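Local coordinates for protein phosphoserine aminotransferase (Bacillus circulans, PDB 2C0R) that catalyses the reversible, pyridoxal-phosphate-dependent amino transfer that makes phosphoserine from 3-phosphohydroxypyruvate and also yields phosphohydroxythreonine, at residues 101-106 and 151-156; 156-161 and 294-299; 95-100 and 143-148. The protein carries 1 engineered substitution. All coordinates share one frame; numbering follows the deposited sequence.

Contact 1 (101-106 and 151-156). With PLP (pyridoxal-5'-phosphate), chain C.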
ATOM      1  N   GLY A 101      20.646 -12.997  -9.758  1.00 14.75           N
ATOM      2  CA  GLY A 101      19.495 -13.353 -10.599  1.00 14.39           C
ATOM      3  C   GLY A 101      18.581 -12.142 -10.740  1.00 13.85           C
ATOM      4  O   GLY A 101      18.933 -10.959 -10.627  1.00 13.00           O
ATOM      5  N   SER A 102      17.328 -12.437 -11.000  1.00 13.75           N
ATOM      6  CA  SER A 102      16.382 -11.425 -11.446  1.00 13.19           C
ATOM      7  C   SER A 102      16.110 -10.337 -10.449  1.00 12.67           C
ATOM      8  O   SER A 102      16.002  -9.142 -10.814  1.00 15.16           O
ATOM      9  CB  SER A 102      15.058 -12.138 -11.777  1.00 16.55           C
ATOM     10  OG  SER A 102      15.267 -12.927 -12.949  1.00 24.79           O
ATOM     11  N   TRP A 103      15.972 -10.716  -9.176  1.00 12.72           N
ATOM     12  CA  TRP A 103      15.639  -9.639  -8.229  1.00 12.09           C
ATOM     13  C   TRP A 103      16.871  -8.845  -7.797  1.00 12.86           C
ATOM     14  O   TRP A 103      16.755  -7.653  -7.533  1.00 11.59           O
ATOM     15  CB  TRP A 103      14.877 -10.262  -7.064  1.00 13.88           C
ATOM     16  CG  TRP A 103      13.467 -10.590  -7.499  1.00 12.18           C
ATOM     17  CD1 TRP A 103      12.876 -11.808  -7.574  1.00 12.47           C
ATOM     18  CD2 TRP A 103      12.485  -9.636  -7.934  1.00 13.39           C
ATOM     19  NE1 TRP A 103      11.574 -11.680  -8.019  1.00 13.87           N
ATOM     20  CE2 TRP A 103      11.318 -10.358  -8.248  1.00 13.83           C
ATOM     21  CE3 TRP A 103      12.485  -8.241  -8.086  1.00 13.83           C
ATOM     22  CZ2 TRP A 103      10.155  -9.729  -8.705  1.00 14.46           C
ATOM     23  CZ3 TRP A 103      11.326  -7.610  -8.541  1.00 15.86           C
ATOM     24  CH2 TRP A 103      10.182  -8.349  -8.845  1.00 14.88           C
ATOM     25  N   ALA A 104      18.041  -9.478  -7.737  1.00 12.12           N
ATOM     26  CA  ALA A 104      19.240  -8.712  -7.535  1.00 12.28           C
ATOM     27  C   ALA A 104      19.409  -7.716  -8.667  1.00 13.08           C
ATOM     28  O   ALA A 104      19.768  -6.573  -8.470  1.00 14.22           O
ATOM     29  CB  ALA A 104      20.446  -9.630  -7.574  1.00 14.31           C
ATOM     30  N   SER A 105      19.104  -8.158  -9.894  1.00 13.42           N
ATOM     31  CA  SER A 105      19.274  -7.257 -11.045  1.00 14.67           C
ATOM     32  C   SER A 105      18.349  -6.053 -10.948  1.00 14.76           C
ATOM     33  O   SER A 105      18.722  -4.922 -11.308  1.00 15.66           O
ATOM     34  CB  SER A 105      19.022  -7.957 -12.379  1.00 14.62           C
ATOM     35  OG  SER A 105      20.052  -8.894 -12.646  1.00 16.16           O
ATOM     36  N   LYS A 106      17.116  -6.279 -10.492  1.00 12.37           N
ATOM     37  CA  LYS A 106      16.182  -5.138 -10.367  1.00 13.73           C
ATOM     38  C   LYS A 106      16.706  -4.163  -9.322  1.00 13.84           C
ATOM     39  O   LYS A 106      16.609  -2.946  -9.427  1.00 15.51           O
ATOM     40  CB  LYS A 106      14.797  -5.656  -9.975  1.00 13.72           C
ATOM     41  CG  LYS A 106      14.084  -6.320 -11.149  1.00 15.80           C
ATOM     42  CD  LYS A 106      13.441  -5.238 -11.995  1.00 19.47           C
ATOM     43  CE  LYS A 106      12.395  -5.785 -12.954  1.00 25.53           C
ATOM     44  NZ  LYS A 106      11.046  -5.821 -12.321  1.00 47.65           N
ATOM     45  N   ASN A 151      16.662 -14.881  -1.274  1.00 12.40           N
ATOM     46  CA  ASN A 151      16.020 -15.938  -2.058  1.00 11.77           C
ATOM     47  C   ASN A 151      15.643 -15.338  -3.389  1.00 10.44           C
ATOM     48  O   ASN A 151      14.866 -14.363  -3.401  1.00 12.72           O
ATOM     49  CB  ASN A 151      14.798 -16.445  -1.292  1.00 12.25           C
ATOM     50  CG  ASN A 151      14.137 -17.642  -1.997  1.00 10.73           C
ATOM     51  OD1 ASN A 151      14.646 -18.749  -1.840  1.00 13.47           O
ATOM     52  ND2 ASN A 151      13.041 -17.428  -2.684  1.00 12.21           N
ATOM     53  N   GLU A 152      16.188 -15.832  -4.460  1.00 10.84           N
ATOM     54  CA  GLU A 152      15.899 -15.377  -5.811  1.00 11.89           C
ATOM     55  C   GLU A 152      14.663 -16.143  -6.270  1.00 11.05           C
ATOM     56  O   GLU A 152      14.804 -17.285  -6.755  1.00 12.81           O
ATOM     57  CB  GLU A 152      17.100 -15.630  -6.725  1.00 12.66           C
ATOM     58  CG  GLU A 152      18.176 -14.565  -6.534  1.00 13.48           C
ATOM     59  CD  GLU A 152      17.854 -13.216  -7.148  1.00 11.92           C
ATOM     60  OE1 GLU A 152      16.711 -12.990  -7.586  1.00 12.47           O
ATOM     61  OE2 GLU A 152      18.759 -12.355  -7.192  1.00 14.09           O
ATOM     62  N   THR A 153      13.564 -15.467  -6.101  1.00 12.71           N
ATOM     63  CA  THR A 153      12.232 -16.022  -6.311  1.00 12.59           C
ATOM     64  C   THR A 153      11.999 -16.555  -7.713  1.00 12.54           C
ATOM     65  O   THR A 153      11.228 -17.515  -7.850  1.00 12.87           O
ATOM     66  CB  THR A 153      11.209 -14.862  -6.105  1.00 11.76           C
ATOM     67  OG1 THR A 153      11.744 -14.056  -5.038  1.00 12.12           O
ATOM     68  CG2 THR A 153       9.869 -15.457  -5.736  1.00 13.31           C
ATOM     69  N   ILE A 154      12.615 -15.918  -8.722  1.00 12.68           N
ATOM     70  CA  ILE A 154      12.350 -16.340 -10.109  1.00 13.01           C
ATOM     71  C   ILE A 154      13.246 -17.494 -10.523  1.00 14.39           C
ATOM     72  O   ILE A 154      12.809 -18.404 -11.238  1.00 15.84           O
ATOM     73  CB  ILE A 154      12.496 -15.121 -11.054  1.00 12.46           C
ATOM     74  CG1 ILE A 154      11.278 -14.214 -10.894  1.00 14.86           C
ATOM     75  CG2 ILE A 154      12.736 -15.557 -12.490  1.00 16.94           C
ATOM     76  CD1 ILE A 154      11.390 -12.841 -11.516  1.00 14.39           C
ATOM     77  N   GLU A 155      14.510 -17.437 -10.102  1.00 13.02           N
ATOM     78  CA  GLU A 155      15.447 -18.491 -10.471  1.00 14.24           C
ATOM     79  C   GLU A 155      15.342 -19.722  -9.574  1.00 13.47           C
ATOM     80  O   GLU A 155      15.683 -20.831 -10.014  1.00 13.09           O
ATOM     81  CB  GLU A 155      16.870 -17.927 -10.449  1.00 16.36           C
ATOM     82  CG  GLU A 155      17.231 -17.190 -11.749  1.00 19.92           C
ATOM     83  CD  GLU A 155      16.695 -15.786 -11.856  1.00 21.64           C
ATOM     84  OE1 GLU A 155      16.661 -15.144 -10.795  1.00 20.31           O
ATOM     85  OE2 GLU A 155      16.271 -15.213 -12.887  1.00 24.78           O
ATOM     86  N   GLY A 156      14.869 -19.562  -8.338  1.00 12.75           N
ATOM     87  CA  GLY A 156      14.747 -20.693  -7.438  1.00 13.25           C
ATOM     88  C   GLY A 156      16.037 -20.970  -6.659  1.00 12.48           C
ATOM     89  O   GLY A 156      16.263 -22.104  -6.243  1.00 13.10           O
TER
HETATM   90  N1  PLP C 363      12.292  -8.940  -4.389  1.00 11.94           N
HETATM   91  C2  PLP C 363      11.953 -10.260  -4.398  1.00 12.58           C
HETATM   92  C2A PLP C 363      13.016 -11.249  -3.925  1.00 14.06           C
HETATM   93  C3  PLP C 363      10.712 -10.658  -4.799  1.00 11.91           C
HETATM   94  O3  PLP C 363      10.341 -11.966  -4.755  1.00 15.23           O
HETATM   95  C4  PLP C 363       9.779  -9.688  -5.125  1.00 13.49           C
HETATM   96  C4A PLP C 363       8.383 -10.127  -5.571  1.00 19.64           C
HETATM   97  C5  PLP C 363      10.169  -8.367  -5.187  1.00 12.24           C
HETATM   98  C6  PLP C 363      11.389  -7.970  -4.739  1.00 12.66           C
HETATM   99  C5A PLP C 363       9.202  -7.295  -5.710  1.00 13.35           C
HETATM  100  O4P PLP C 363       8.196  -7.031  -4.739  1.00 12.17           O
HETATM  101  P   PLP C 363       7.045  -5.956  -4.986  1.00 11.92           P
HETATM  102  O1P PLP C 363       6.319  -5.852  -3.674  1.00 12.55           O
HETATM  103  O2P PLP C 363       6.199  -6.560  -6.087  1.00 13.17           O
HETATM  104  O3P PLP C 363       7.722  -4.701  -5.408  1.00 12.41           O

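Contact 2 (156-161 and 294-299)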
ATOM      1  N   GLY A 156      14.869 -19.562  -8.338  1.00 12.75           N
ATOM      2  CA  GLY A 156      14.747 -20.693  -7.438  1.00 13.25           C
ATOM      3  C   GLY A 156      16.037 -20.970  -6.659  1.00 12.48           C
ATOM      4  O   GLY A 156      16.263 -22.104  -6.243  1.00 13.10           O
ATOM      5  N   ALA A 157      16.864 -19.954  -6.403  1.00 13.27           N
ATOM      6  CA  ALA A 157      18.110 -20.106  -5.685  1.00 13.34           C
ATOM      7  C   ALA A 157      17.968 -19.393  -4.335  1.00 14.43           C
ATOM      8  O   ALA A 157      17.227 -18.401  -4.200  1.00 14.22           O
ATOM      9  CB  ALA A 157      19.309 -19.538  -6.432  1.00 17.94           C
ATOM     10  N   GLN A 158      18.689 -19.868  -3.333  1.00 13.37           N
ATOM     11  CA  GLN A 158      18.576 -19.309  -1.994  1.00 13.42           C
ATOM     12  C   GLN A 158      19.891 -19.445  -1.231  1.00 13.27           C
ATOM     13  O   GLN A 158      20.502 -20.542  -1.224  1.00 13.86           O
ATOM     14  CB  GLN A 158      17.472 -20.085  -1.247  1.00 13.63           C
ATOM     15  CG  GLN A 158      17.238 -19.484   0.152  1.00 14.35           C
ATOM     16  CD  GLN A 158      16.108 -20.280   0.810  1.00 12.52           C
ATOM     17  OE1 GLN A 158      15.943 -21.506   0.537  1.00 12.40           O
ATOM     18  NE2 GLN A 158      15.311 -19.618   1.650  1.00 13.29           N
ATOM     19  N   PHE A 159      20.331 -18.385  -0.589  1.00 13.62           N
ATOM     20  CA  PHE A 159      21.463 -18.488   0.322  1.00 15.32           C
ATOM     21  C   PHE A 159      21.086 -19.208   1.601  1.00 16.03           C
ATOM     22  O   PHE A 159      20.028 -18.959   2.168  1.00 16.74           O
ATOM     23  CB  PHE A 159      21.989 -17.096   0.747  1.00 14.56           C
ATOM     24  CG  PHE A 159      22.736 -16.365  -0.340  1.00 15.60           C
ATOM     25  CD1 PHE A 159      22.199 -15.307  -1.028  1.00 15.96           C
ATOM     26  CD2 PHE A 159      24.042 -16.781  -0.693  1.00 18.99           C
ATOM     27  CE1 PHE A 159      22.902 -14.629  -2.014  1.00 16.29           C
ATOM     28  CE2 PHE A 159      24.752 -16.099  -1.681  1.00 18.34           C
ATOM     29  CZ  PHE A 159      24.179 -15.025  -2.362  1.00 16.59           C
ATOM     30  N   LYS A 160      22.011 -20.071   2.018  1.00 16.29           N
ATOM     31  CA  LYS A 160      21.809 -20.722   3.316  1.00 18.49           C
ATOM     32  C   LYS A 160      22.454 -19.942   4.453  1.00 17.68           C
ATOM     33  O   LYS A 160      22.183 -20.208   5.606  1.00 18.37           O
ATOM     34  CB  LYS A 160      22.440 -22.110   3.362  1.00 21.62           C
ATOM     35  CG  LYS A 160      21.905 -23.007   2.230  1.00 24.38           C
ATOM     36  CD  LYS A 160      22.598 -24.373   2.423  1.00 30.33           C
ATOM     37  CE  LYS A 160      22.717 -25.093   1.084  1.00 30.65           C
ATOM     38  NZ  LYS A 160      21.374 -25.415   0.586  1.00 28.22           N
ATOM     39  N   ALA A 161      23.342 -19.024   4.126  1.00 16.25           N
ATOM     40  CA  ALA A 161      24.083 -18.275   5.124  1.00 18.01           C
ATOM     41  C   ALA A 161      24.518 -16.960   4.483  1.00 15.65           C
ATOM     42  O   ALA A 161      24.589 -16.858   3.259  1.00 17.30           O
ATOM     43  CB  ALA A 161      25.325 -19.024   5.596  1.00 18.98           C
ATOM     44  N   SER A 294      22.358 -24.741  -4.391  1.00 16.91           N
ATOM     45  CA  SER A 294      21.779 -23.387  -4.408  1.00 15.94           C
ATOM     46  C   SER A 294      20.258 -23.452  -4.255  1.00 13.67           C
ATOM     47  O   SER A 294      19.616 -22.446  -4.268  1.00 14.28           O
ATOM     48  CB  SER A 294      22.133 -22.658  -5.713  1.00 17.47           C
ATOM     49  OG  SER A 294      23.525 -22.364  -5.674  1.00 18.59           O
ATOM     50  N   ARG A 295      19.692 -24.640  -4.089  1.00 15.91           N
ATOM     51  CA  ARG A 295      18.252 -24.796  -4.132  1.00 14.18           C
ATOM     52  C   ARG A 295      17.510 -24.009  -3.062  1.00 14.07           C
ATOM     53  O   ARG A 295      17.817 -24.075  -1.888  1.00 15.49           O
ATOM     54  CB  ARG A 295      17.918 -26.285  -3.930  1.00 14.02           C
ATOM     55  CG  ARG A 295      18.074 -27.050  -5.235  1.00 16.74           C
ATOM     56  CD  ARG A 295      17.919 -28.558  -5.015  1.00 14.35           C
ATOM     57  NE  ARG A 295      17.879 -29.182  -6.354  1.00 13.83           N
ATOM     58  CZ  ARG A 295      17.709 -30.499  -6.509  1.00 12.83           C
ATOM     59  NH1 ARG A 295      17.600 -31.260  -5.419  1.00 13.49           N
ATOM     60  NH2 ARG A 295      17.664 -30.994  -7.743  1.00 15.33           N
ATOM     61  N   SER A 296      16.441 -23.358  -3.535  1.00 13.25           N
ATOM     62  CA  SER A 296      15.516 -22.711  -2.613  1.00 12.82           C
ATOM     63  C   SER A 296      14.501 -23.670  -2.028  1.00 13.04           C
ATOM     64  O   SER A 296      14.003 -24.558  -2.708  1.00 12.75           O
ATOM     65  CB  SER A 296      14.779 -21.635  -3.407  1.00 13.15           C
ATOM     66  OG  SER A 296      13.760 -21.025  -2.622  1.00 11.83           O
ATOM     67  N   ASP A 297      14.176 -23.438  -0.765  1.00 11.89           N
ATOM     68  CA  ASP A 297      13.081 -24.143  -0.115  1.00 12.64           C
ATOM     69  C   ASP A 297      11.788 -23.344  -0.244  1.00 11.70           C
ATOM     70  O   ASP A 297      10.797 -23.822   0.297  1.00 13.05           O
ATOM     71  CB  ASP A 297      13.315 -24.418   1.361  1.00 13.64           C
ATOM     72  CG  ASP A 297      14.104 -25.713   1.572  1.00 15.14           C
ATOM     73  OD1 ASP A 297      14.531 -26.361   0.592  1.00 15.34           O
ATOM     74  OD2 ASP A 297      14.313 -26.082   2.738  1.00 19.05           O
ATOM     75  N   MET A 298      11.791 -22.216  -0.910  1.00 11.02           N
ATOM     76  CA  MET A 298      10.598 -21.393  -1.073  1.00 11.20           C
ATOM     77  C   MET A 298      10.075 -21.435  -2.504  1.00 10.37           C
ATOM     78  O   MET A 298       8.875 -21.355  -2.708  1.00 11.92           O
ATOM     79  CB  MET A 298      10.902 -19.919  -0.722  1.00 12.36           C
ATOM     80  CG  MET A 298      11.253 -19.733   0.762  1.00 12.17           C
ATOM     81  SD  MET A 298       9.785 -19.623   1.797  1.00 14.31           S
ATOM     82  CE  MET A 298       9.644 -21.304   2.416  1.00 17.02           C
ATOM     83  N   ASN A 299      10.965 -21.451  -3.492  1.00 12.71           N
ATOM     84  CA  ASN A 299      10.546 -21.452  -4.900  1.00 12.73           C
ATOM     85  C   ASN A 299      11.362 -22.532  -5.617  1.00 12.58           C
ATOM     86  O   ASN A 299      12.550 -22.341  -5.824  1.00 13.23           O
ATOM     87  CB  ASN A 299      10.727 -20.089  -5.613  1.00 12.61           C
ATOM     88  CG  ASN A 299      10.141 -18.941  -4.810  1.00 11.77           C
ATOM     89  OD1 ASN A 299      10.827 -18.311  -4.007  1.00 12.36           O
ATOM     90  ND2 ASN A 299       8.860 -18.674  -5.059  1.00 11.60           N
TER
HETATM   91  O   HOH W   1      20.022 -23.211  -0.639  1.00 18.89           O

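Contact 3 (95-100 and 143-148)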
ATOM      1  N   ALA A  95      27.439   1.587  -4.072  1.00 19.16           N
ATOM      2  CA  ALA A  95      26.405   0.665  -3.595  1.00 18.21           C
ATOM      3  C   ALA A  95      26.819  -0.695  -4.157  1.00 19.67           C
ATOM      4  O   ALA A  95      26.801  -0.870  -5.385  1.00 18.42           O
ATOM      5  CB  ALA A  95      25.051   1.095  -4.070  1.00 19.36           C
ATOM      6  N   ASN A  96      27.205  -1.573  -3.230  1.00 18.15           N
ATOM      7  CA  ASN A  96      27.685  -2.891  -3.598  1.00 18.66           C
ATOM      8  C   ASN A  96      26.567  -3.923  -3.596  1.00 16.03           C
ATOM      9  O   ASN A  96      25.797  -3.999  -2.613  1.00 17.99           O
ATOM     10  CB  ASN A  96      28.782  -3.355  -2.634  1.00 19.11           C
ATOM     11  CG  ASN A  96      30.061  -2.533  -2.902  1.00 22.11           C
ATOM     12  OD1 ASN A  96      29.975  -1.334  -3.127  1.00 24.19           O
ATOM     13  ND2 ASN A  96      31.190  -3.187  -2.887  1.00 24.45           N
ATOM     14  N   TYR A  97      26.517  -4.710  -4.679  1.00 14.63           N
ATOM     15  CA  TYR A  97      25.460  -5.709  -4.907  1.00 15.65           C
ATOM     16  C   TYR A  97      26.025  -7.109  -5.136  1.00 13.16           C
ATOM     17  O   TYR A  97      27.047  -7.242  -5.810  1.00 15.63           O
ATOM     18  CB  TYR A  97      24.574  -5.278  -6.114  1.00 17.48           C
ATOM     19  CG  TYR A  97      23.626  -4.180  -5.601  1.00 15.37           C
ATOM     20  CD1 TYR A  97      24.079  -2.876  -5.474  1.00 15.33           C
ATOM     21  CD2 TYR A  97      22.321  -4.487  -5.251  1.00 13.27           C
ATOM     22  CE1 TYR A  97      23.269  -1.865  -5.030  1.00 13.34           C
ATOM     23  CE2 TYR A  97      21.504  -3.458  -4.774  1.00 11.94           C
ATOM     24  CZ  TYR A  97      21.977  -2.171  -4.676  1.00 13.72           C
ATOM     25  OH  TYR A  97      21.190  -1.149  -4.180  1.00 14.93           O
ATOM     26  N   VAL A  98      25.375  -8.117  -4.546  1.00 15.98           N
ATOM     27  CA  VAL A  98      25.636  -9.510  -4.932  1.00 13.29           C
ATOM     28  C   VAL A  98      24.620  -9.893  -5.995  1.00 13.28           C
ATOM     29  O   VAL A  98      23.418  -9.803  -5.680  1.00 13.56           O
ATOM     30  CB  VAL A  98      25.522 -10.402  -3.703  1.00 13.15           C
ATOM     31  CG1 VAL A  98      25.810 -11.882  -4.097  1.00 16.16           C
ATOM     32  CG2 VAL A  98      26.410  -9.933  -2.559  1.00 15.81           C
ATOM     33  N   MET A  99      25.048 -10.260  -7.191  1.00 14.91           N
ATOM     34  CA  MET A  99      24.193 -10.394  -8.357  1.00 14.24           C
ATOM     35  C   MET A  99      23.870 -11.875  -8.582  1.00 14.61           C
ATOM     36  O   MET A  99      24.647 -12.633  -9.126  1.00 18.49           O
ATOM     37  CB  MET A  99      24.786  -9.769  -9.621  1.00 13.74           C
ATOM     38  CG  MET A  99      25.212  -8.327  -9.415  1.00 15.54           C
ATOM     39  SD  MET A  99      23.838  -7.251  -8.862  1.00 16.84           S
ATOM     40  CE  MET A  99      22.738  -7.460 -10.274  1.00 16.25           C
ATOM     41  N   THR A 100      22.674 -12.249  -8.112  1.00 14.92           N
ATOM     42  CA  THR A 100      22.262 -13.656  -8.050  1.00 14.53           C
ATOM     43  C   THR A 100      21.101 -13.953  -8.961  1.00 13.04           C
ATOM     44  O   THR A 100      20.580 -15.083  -8.928  1.00 15.12           O
ATOM     45  CB  THR A 100      21.879 -14.049  -6.587  1.00 14.62           C
ATOM     46  OG1 THR A 100      21.080 -12.969  -6.052  1.00 13.37           O
ATOM     47  CG2 THR A 100      23.136 -14.163  -5.745  1.00 16.26           C
ATOM     48  N   ALA A 143      32.472   1.133  -0.062  1.00 25.10           N
ATOM     49  CA  ALA A 143      31.109   0.611  -0.041  1.00 22.62           C
ATOM     50  C   ALA A 143      30.216   1.307   1.002  1.00 20.18           C
ATOM     51  O   ALA A 143      30.617   1.396   2.159  1.00 25.20           O
ATOM     52  CB  ALA A 143      31.091  -0.895   0.249  1.00 19.43           C
ATOM     53  N   ALA A 144      29.022   1.724   0.588  1.00 19.23           N
ATOM     54  CA  ALA A 144      28.031   2.285   1.479  1.00 17.79           C
ATOM     55  C   ALA A 144      27.304   1.177   2.208  1.00 17.07           C
ATOM     56  O   ALA A 144      26.785   1.295   3.298  1.00 18.66           O
ATOM     57  CB  ALA A 144      27.033   3.129   0.683  1.00 17.40           C
ATOM     58  N   TYR A 145      27.227   0.052   1.480  1.00 16.27           N
ATOM     59  CA  TYR A 145      26.461  -1.091   1.979  1.00 16.75           C
ATOM     60  C   TYR A 145      26.753  -2.256   1.032  1.00 15.59           C
ATOM     61  O   TYR A 145      27.301  -2.031  -0.036  1.00 17.57           O
ATOM     62  CB  TYR A 145      24.959  -0.901   2.044  1.00 18.44           C
ATOM     63  CG  TYR A 145      24.214  -0.489   0.808  1.00 17.82           C
ATOM     64  CD1 TYR A 145      23.806  -1.406  -0.163  1.00 15.58           C
ATOM     65  CD2 TYR A 145      23.901   0.852   0.592  1.00 16.86           C
ATOM     66  CE1 TYR A 145      23.130  -0.977  -1.299  1.00 16.47           C
ATOM     67  CE2 TYR A 145      23.204   1.280  -0.529  1.00 17.95           C
ATOM     68  CZ  TYR A 145      22.813   0.360  -1.474  1.00 14.51           C
ATOM     69  OH  TYR A 145      22.114   0.733  -2.607  1.00 15.48           O
ATOM     70  N   LEU A 146      26.375  -3.447   1.480  1.00 14.74           N
ATOM     71  CA  LEU A 146      26.372  -4.610   0.609  1.00 15.97           C
ATOM     72  C   LEU A 146      24.929  -5.117   0.565  1.00 15.33           C
ATOM     73  O   LEU A 146      24.416  -5.400   1.655  1.00 16.69           O
ATOM     74  CB  LEU A 146      27.302  -5.729   1.085  1.00 19.08           C
ATOM     75  CG  LEU A 146      27.171  -7.022   0.253  1.00 21.07           C
ATOM     76  CD1 LEU A 146      27.821  -6.859  -1.108  1.00 21.19           C
ATOM     77  CD2 LEU A 146      27.756  -8.198   1.005  1.00 23.74           C
ATOM     78  N   HIS A 147      24.330  -5.227  -0.609  1.00 14.04           N
ATOM     79  CA  HIS A 147      22.962  -5.713  -0.751  1.00 13.68           C
ATOM     80  C   HIS A 147      22.990  -7.125  -1.361  1.00 13.18           C
ATOM     81  O   HIS A 147      23.670  -7.348  -2.339  1.00 14.52           O
ATOM     82  CB  HIS A 147      22.237  -4.760  -1.675  1.00 14.59           C
ATOM     83  CG  HIS A 147      20.808  -5.119  -1.917  1.00 12.98           C
ATOM     84  ND1 HIS A 147      20.414  -6.152  -2.759  1.00 14.07           N
ATOM     85  CD2 HIS A 147      19.676  -4.558  -1.452  1.00 14.59           C
ATOM     86  CE1 HIS A 147      19.075  -6.195  -2.744  1.00 11.91           C
ATOM     87  NE2 HIS A 147      18.596  -5.238  -1.958  1.00 12.95           N
ATOM     88  N   LEU A 148      22.267  -8.022  -0.719  1.00 13.25           N
ATOM     89  CA  LEU A 148      22.035  -9.332  -1.314  1.00 13.06           C
ATOM     90  C   LEU A 148      20.547  -9.615  -1.304  1.00 12.76           C
ATOM     91  O   LEU A 148      19.769  -8.982  -0.574  1.00 12.57           O
ATOM     92  CB  LEU A 148      22.845 -10.407  -0.594  1.00 14.80           C
ATOM     93  CG  LEU A 148      22.648 -10.644   0.898  1.00 18.19           C
ATOM     94  CD1 LEU A 148      21.419 -11.460   1.255  1.00 17.93           C
ATOM     95  CD2 LEU A 148      23.853 -11.397   1.490  1.00 18.62           C
TER
HETATM   96  O   HOH W   2      21.048  -8.269  -4.482  1.00 13.92           O

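Contact 1 (101-106 and 151-156)
Trp103 and Thr153 meet beside the pyridoxal phosphate, with CD1 of the indole 3.6 Å from Thr153 OG1. The indole lies broadly over one face of the pyridine ring, cofactor C4 standing 3.5 Å above the indole plane and offset toward its rim. At the rim of the pyridine, Thr153 OG1 reaches the cofactor's phenolic O3 in a 2.5 Å hydrogen bond; the same hydroxyl is also bonded to Ser176. Ile154 CD1 approaches the indole obliquely at NE1.

Two carboxylates hold the chain that carries this tryptophan. Glu152, bent at chi2 (-75°), turns its end toward the start of helix 102-114 and offers a syn lone pair from each oxygen: OE1 takes Trp103 N at 2.9 Å and OE2 takes Ala104 N at 3.0 Å. OE2 is also bonded to the hydroxyl of Thr100. Glu155 reaches the preceding residue, where OE1 accepts Ser102 N in a nearly straight bond (2.8 Å, 172°) and OE2 takes a very short bond from Ser102 OG (2.5 Å). The backbone angles of Gly101, the N-cap, call for glycine. The two carboxylates, set at the N-terminus of helix 102-114, are probably stabilised by its dipole. Together these contacts build one wall of the cofactor pocket of a class-V aminotransferase, to which Asn238 and Thr239 of the second subunit also contribute.

Contact 2 (156-161 and 294-299)
Gly156 begins the contact: Gly156 O accepts Ser296 N at 3.0 Å from well above the carbonyl plane, while Ser296 CB packs against the same oxygen. Gly156 CA lies 3.2 Å from Asn299 O, leaving little room for a side chain. Gly156 and Ala157 together face Glu152 as a G1 beta bulge. Ala157 forms a single backbone bridge with Arg295: its CA makes a CA-H...O contact with Ser294 O, and the next amide, Gln158 N, bonds to that oxygen at 2.9 Å.

Gln158 carries most of the side-chain contact. Its CB packs on Ser296 CA; with CG anti to the backbone N (chi1 -176°), the extended chain carries OE1 to Asp297 N, 2.9 Å away in a nearly straight bond (170°). The other end of the amide, NE2, is bonded to Asp177. Farther along, a water bridges Gln158 O and Arg295 O and accepts from Lys160 NZ.

Ser296 OG shapes the facing loop as an ST turn, accepting Met298 N at 2.9 Å and Asn299 N at 3.0 Å, and is also bonded to Asn151 OD1. An alanine here would probably leave both amides and the Asn151 oxygen without this mate and let the turn relax. The small antiparallel pair 151-152/157-158 is thus joined to the loop before strand 299-303 mainly by polar means, which pair the carbonyls of Gly156 and Ser294 and the amides of Gln158, Ser296, Asp297, Met298 and Asn299.

Contact 3 (95-100 and 143-148)
Tyr97 and His147 sit side by side on one face of the sheet, His147 CB bulging into the face of the tyrosine ring, 3.9 Å from its centroid, as a CH-pi contact. The two rings are inclined by 32°, and Tyr97 CE2 rests over the imidazole, 3.4 Å from CG. Tyr145 stands at the hydroxyl end of Tyr97, on the same side of its ring plane as His147; with CG in the crowded position between backbone N and carbonyl carbon (chi1 55°), its ring is turned 77° from that of Tyr97. Tip to tip, Tyr145 OH donates to Tyr97 OH at 2.6 Å. Ala95 CB tucks against the phenol end of Tyr145, 3.5 Å from CZ. Helix 102-114 packs over the Tyr97 and His147 face.

On the face that carries Asn96 and Leu146, Leu146 CD1 fits against Val98 CG2 at 3.7 Å. Between the two faces, Asn96 N to Tyr145 O, His147 N to Asn96 O and Val98 N to His147 O join neighbouring parallel strands of the seven-stranded mixed sheet.

In the imidazole plane, ND1 meets a water that also donates to Val98 O, and NE2 is bonded to Tyr192 OH; these probably fix His147, while the hydroxyl-hydroxyl bond ties the two phenols together.

Overall arrangement
The three contacts lead from the central sheet to the cofactor and on past it. Contact 3 pairs strands 94-99 and 143-149; both strands lead on into contact 1, whose segments alternate with those of contact 3 along the sequence. Thr100 OG1, bonded to Glu152 OE2 at 2.7 Å, ties these two, whose centres lie about 14 Å apart. Contact 2 shares Gly156 with contact 1, about 10 Å away between centres, and Asn151 ND2 reaches across to Asn299 OD1 at 2.7 Å. Contact 1 touches the pyridoxal phosphate directly, whereas the nearest side-chain atoms of Asn299 and His147 remain about 6 and 7 Å from it, so that contacts 2 and 3 lie in a second shell around the cofactor.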